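Long-range contact in ribonuclease J (Methanolobus psychrophilus R15, PDB 5HAB), which probably degrades RNA from its 5' end as a metallo-beta-lactamase/beta-CASP exoribonuclease of the archaeal RNase J family: residues 179-183 with 193-199. The protein carries 1 engineered substitution. Sequence-based numbering, arbitrary orientation.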
ATOM      1  N   THR B 179      29.248  -4.568 -17.728  1.00 49.64           N
ATOM      2  CA  THR B 179      28.021  -5.199 -18.211  1.00 31.66           C
ATOM      3  C   THR B 179      27.818  -4.889 -19.697  1.00 32.93           C
ATOM      4  O   THR B 179      28.109  -3.776 -20.155  1.00 29.18           O
ATOM      5  CB  THR B 179      26.789  -4.733 -17.401  1.00 38.70           C
ATOM      6  OG1 THR B 179      26.963  -5.085 -16.021  1.00 40.39           O
ATOM      7  CG2 THR B 179      25.522  -5.394 -17.914  1.00 29.53           C
ATOM      8  N   VAL B 180      27.339  -5.875 -20.456  1.00 33.03           N
ATOM      9  CA  VAL B 180      27.177  -5.700 -21.898  1.00 29.59           C
ATOM     10  C   VAL B 180      25.789  -6.107 -22.420  1.00 34.44           C
ATOM     11  O   VAL B 180      25.151  -7.020 -21.891  1.00 30.89           O
ATOM     12  CB  VAL B 180      28.271  -6.483 -22.661  1.00 36.84           C
ATOM     13  CG1 VAL B 180      29.652  -5.935 -22.329  1.00 32.57           C
ATOM     14  CG2 VAL B 180      28.197  -7.977 -22.341  1.00 28.69           C
ATOM     15  N   PHE B 181      25.325  -5.405 -23.452  1.00 29.19           N
ATOM     16  CA  PHE B 181      24.329  -5.943 -24.367  1.00 28.78           C
ATOM     17  C   PHE B 181      25.050  -6.963 -25.230  1.00 48.99           C
ATOM     18  O   PHE B 181      26.228  -6.772 -25.561  1.00 40.61           O
ATOM     19  CB  PHE B 181      23.715  -4.869 -25.279  1.00 30.84           C
ATOM     20  CG  PHE B 181      22.878  -3.833 -24.570  1.00 35.69           C
ATOM     21  CD1 PHE B 181      22.602  -3.925 -23.221  1.00 28.48           C
ATOM     22  CD2 PHE B 181      22.345  -2.769 -25.286  1.00 39.55           C
ATOM     23  CE1 PHE B 181      21.832  -2.967 -22.596  1.00 42.00           C
ATOM     24  CE2 PHE B 181      21.572  -1.813 -24.667  1.00 36.61           C
ATOM     25  CZ  PHE B 181      21.315  -1.910 -23.320  1.00 33.09           C
ATOM     26  N   VAL B 182      24.358  -8.019 -25.639  1.00 40.45           N
ATOM     27  CA  VAL B 182      24.980  -8.935 -26.589  1.00 46.40           C
ATOM     28  C   VAL B 182      24.168  -8.983 -27.876  1.00 43.14           C
ATOM     29  O   VAL B 182      22.951  -9.145 -27.852  1.00 42.81           O
ATOM     30  CB  VAL B 182      25.179 -10.351 -25.977  1.00 44.37           C
ATOM     31  CG1 VAL B 182      23.921 -10.839 -25.302  1.00 44.29           C
ATOM     32  CG2 VAL B 182      25.617 -11.341 -27.047  1.00 37.14           C
ATOM     33  N   ALA B 183      24.859  -8.791 -28.999  1.00 44.91           N
ATOM     34  CA  ALA B 183      24.251  -8.894 -30.321  1.00 31.66           C
ATOM     35  C   ALA B 183      24.743 -10.151 -31.035  1.00 46.68           C
ATOM     36  O   ALA B 183      25.941 -10.331 -31.251  1.00 41.20           O
ATOM     37  CB  ALA B 183      24.554  -7.657 -31.156  1.00 34.54           C
ATOM     38  N   TYR B 193      20.195  -8.813 -27.050  1.00 26.64           N
ATOM     39  CA  TYR B 193      19.833  -9.162 -25.694  1.00 27.47           C
ATOM     40  C   TYR B 193      20.327  -8.043 -24.784  1.00 41.52           C
ATOM     41  O   TYR B 193      21.535  -7.763 -24.714  1.00 34.53           O
ATOM     42  CB  TYR B 193      20.442 -10.519 -25.332  1.00 28.21           C
ATOM     43  CG  TYR B 193      20.242 -11.028 -23.917  1.00 29.71           C
ATOM     44  CD1 TYR B 193      21.032 -10.565 -22.873  1.00 27.55           C
ATOM     45  CD2 TYR B 193      19.303 -12.014 -23.640  1.00 25.41           C
ATOM     46  CE1 TYR B 193      20.874 -11.050 -21.581  1.00 24.46           C
ATOM     47  CE2 TYR B 193      19.138 -12.506 -22.355  1.00 27.20           C
ATOM     48  CZ  TYR B 193      19.930 -12.019 -21.331  1.00 33.51           C
ATOM     49  OH  TYR B 193      19.780 -12.503 -20.052  1.00 26.28           O
ATOM     50  N   ALA B 194      19.379  -7.403 -24.104  1.00 30.84           N
ATOM     51  CA  ALA B 194      19.660  -6.246 -23.266  1.00 26.87           C
ATOM     52  C   ALA B 194      18.933  -6.384 -21.935  1.00 47.72           C
ATOM     53  O   ALA B 194      17.869  -5.801 -21.726  1.00 41.44           O
ATOM     54  CB  ALA B 194      19.243  -4.969 -23.967  1.00 30.91           C
ATOM     55  N   CYS B 195      19.530  -7.151 -21.031  1.00 33.81           N
ATOM     56  CA  CYS B 195      18.912  -7.453 -19.749  1.00 31.21           C
ATOM     57  C   CYS B 195      19.861  -7.096 -18.605  1.00 38.65           C
ATOM     58  O   CYS B 195      21.079  -7.208 -18.746  1.00 37.08           O
ATOM     59  CB  CYS B 195      18.524  -8.928 -19.692  1.00 38.64           C
ATOM     60  SG  CYS B 195      17.374  -9.446 -20.993  1.00 35.61           S
ATOM     61  N   ASP B 196      19.290  -6.677 -17.479  1.00 31.36           N
ATOM     62  CA  ASP B 196      20.053  -6.122 -16.357  1.00 41.69           C
ATOM     63  C   ASP B 196      20.892  -4.942 -16.817  1.00 34.36           C
ATOM     64  O   ASP B 196      22.120  -4.969 -16.756  1.00 42.49           O
ATOM     65  CB  ASP B 196      20.941  -7.179 -15.710  1.00 29.32           C
ATOM     66  CG  ASP B 196      20.218  -7.975 -14.651  1.00 35.90           C
ATOM     67  OD1 ASP B 196      18.982  -7.852 -14.549  1.00 44.62           O
ATOM     68  OD2 ASP B 196      20.889  -8.715 -13.910  1.00 38.42           O
ATOM     69  N   PHE B 197      20.216  -3.894 -17.267  1.00 29.59           N
ATOM     70  CA  PHE B 197      20.910  -2.723 -17.760  1.00 32.70           C
ATOM     71  C   PHE B 197      20.214  -1.432 -17.389  1.00 41.49           C
ATOM     72  O   PHE B 197      19.065  -1.412 -16.952  1.00 31.47           O
ATOM     73  CB  PHE B 197      21.038  -2.775 -19.274  1.00 27.48           C
ATOM     74  CG  PHE B 197      19.830  -2.252 -19.991  1.00 33.19           C
ATOM     75  CD1 PHE B 197      18.722  -3.060 -20.176  1.00 25.70           C
ATOM     76  CD2 PHE B 197      19.795  -0.948 -20.471  1.00 24.96           C
ATOM     77  CE1 PHE B 197      17.605  -2.581 -20.830  1.00 25.88           C
ATOM     78  CE2 PHE B 197      18.681  -0.468 -21.122  1.00 27.88           C
ATOM     79  CZ  PHE B 197      17.586  -1.285 -21.302  1.00 27.51           C
ATOM     80  N   LYS B 198      20.913  -0.349 -17.673  1.00 42.11           N
ATOM     81  CA  LYS B 198      20.482   0.977 -17.315  1.00 35.12           C
ATOM     82  C   LYS B 198      21.249   1.965 -18.178  1.00 37.85           C
ATOM     83  O   LYS B 198      22.461   1.841 -18.346  1.00 43.28           O
ATOM     84  CB  LYS B 198      20.729   1.199 -15.822  1.00 40.46           C
ATOM     85  CG  LYS B 198      21.132   2.586 -15.418  1.00 36.52           C
ATOM     86  CD  LYS B 198      21.538   2.583 -13.958  1.00 41.54           C
ATOM     87  CE  LYS B 198      21.687   3.992 -13.431  1.00 34.72           C
ATOM     88  NZ  LYS B 198      21.780   3.995 -11.954  1.00 36.47           N
ATOM     89  N   PHE B 199      20.541   2.916 -18.769  1.00 30.93           N
ATOM     90  CA  PHE B 199      21.210   4.028 -19.414  1.00 28.85           C
ATOM     91  C   PHE B 199      21.748   4.942 -18.313  1.00 44.69           C
ATOM     92  O   PHE B 199      21.007   5.344 -17.415  1.00 52.02           O
ATOM     93  CB  PHE B 199      20.256   4.790 -20.336  1.00 39.86           C
ATOM     94  CG  PHE B 199      19.851   4.025 -21.563  1.00 40.60           C
ATOM     95  CD1 PHE B 199      20.621   2.973 -22.025  1.00 53.07           C
ATOM     96  CD2 PHE B 199      18.701   4.361 -22.257  1.00 44.10           C
ATOM     97  CE1 PHE B 199      20.252   2.268 -23.156  1.00 46.75           C
ATOM     98  CE2 PHE B 199      18.325   3.658 -23.390  1.00 40.67           C
ATOM     99  CZ  PHE B 199      19.102   2.613 -23.839  1.00 45.41           C
TER
HETATM  100  O   HOH W   1      22.393  -7.577 -21.399  1.00 35.65           O
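Tyr193 O accepts a hydrogen bond from Val182 N (3.0 Å) and also meets Phe181 CA in a weaker CA-H...O contact at 3.4 Å. Tyr193 N returns a bond of 2.9 Å to Val182 O, making Val182 and Tyr193 a hydrogen-bonded antiparallel pair in a beta hairpin of the metallo-beta-lactamase fold. Beyond Ala194, segment 193-199 leaves strand 179-186, and a water hydrogen-bonded to Val180 O and to Cys195 N links the two backbones.

The apolar ring of Phe181 suits this buried place, where a methyl meets its face and another ring its edge. Ala194, small enough to let a ring lie against it, places CB over one face of Phe181, 3.5 Å from the centroid. The rim of Phe181, at CE1 and CZ, meets the face of Phe197 in a T-shaped stack, planes at 88°. Phe197 CG sits between its backbone N and carbonyl carbon (chi1 85°), which turns that face to Phe181; Leu419 of helix 413-423 packs on Phe197 as well. Next to Phe197 in sequence, Asp196 has positive phi; its OD2 is hydrogen-bonded to His104 NE2 and it packs on a phosphate of the bound RNA, consistent with the metal-site aspartate of this fold. At the paired end, the branched Val182 lays CG1 against Tyr193 CB, 3.5 Å away, on the shared face of the sheet.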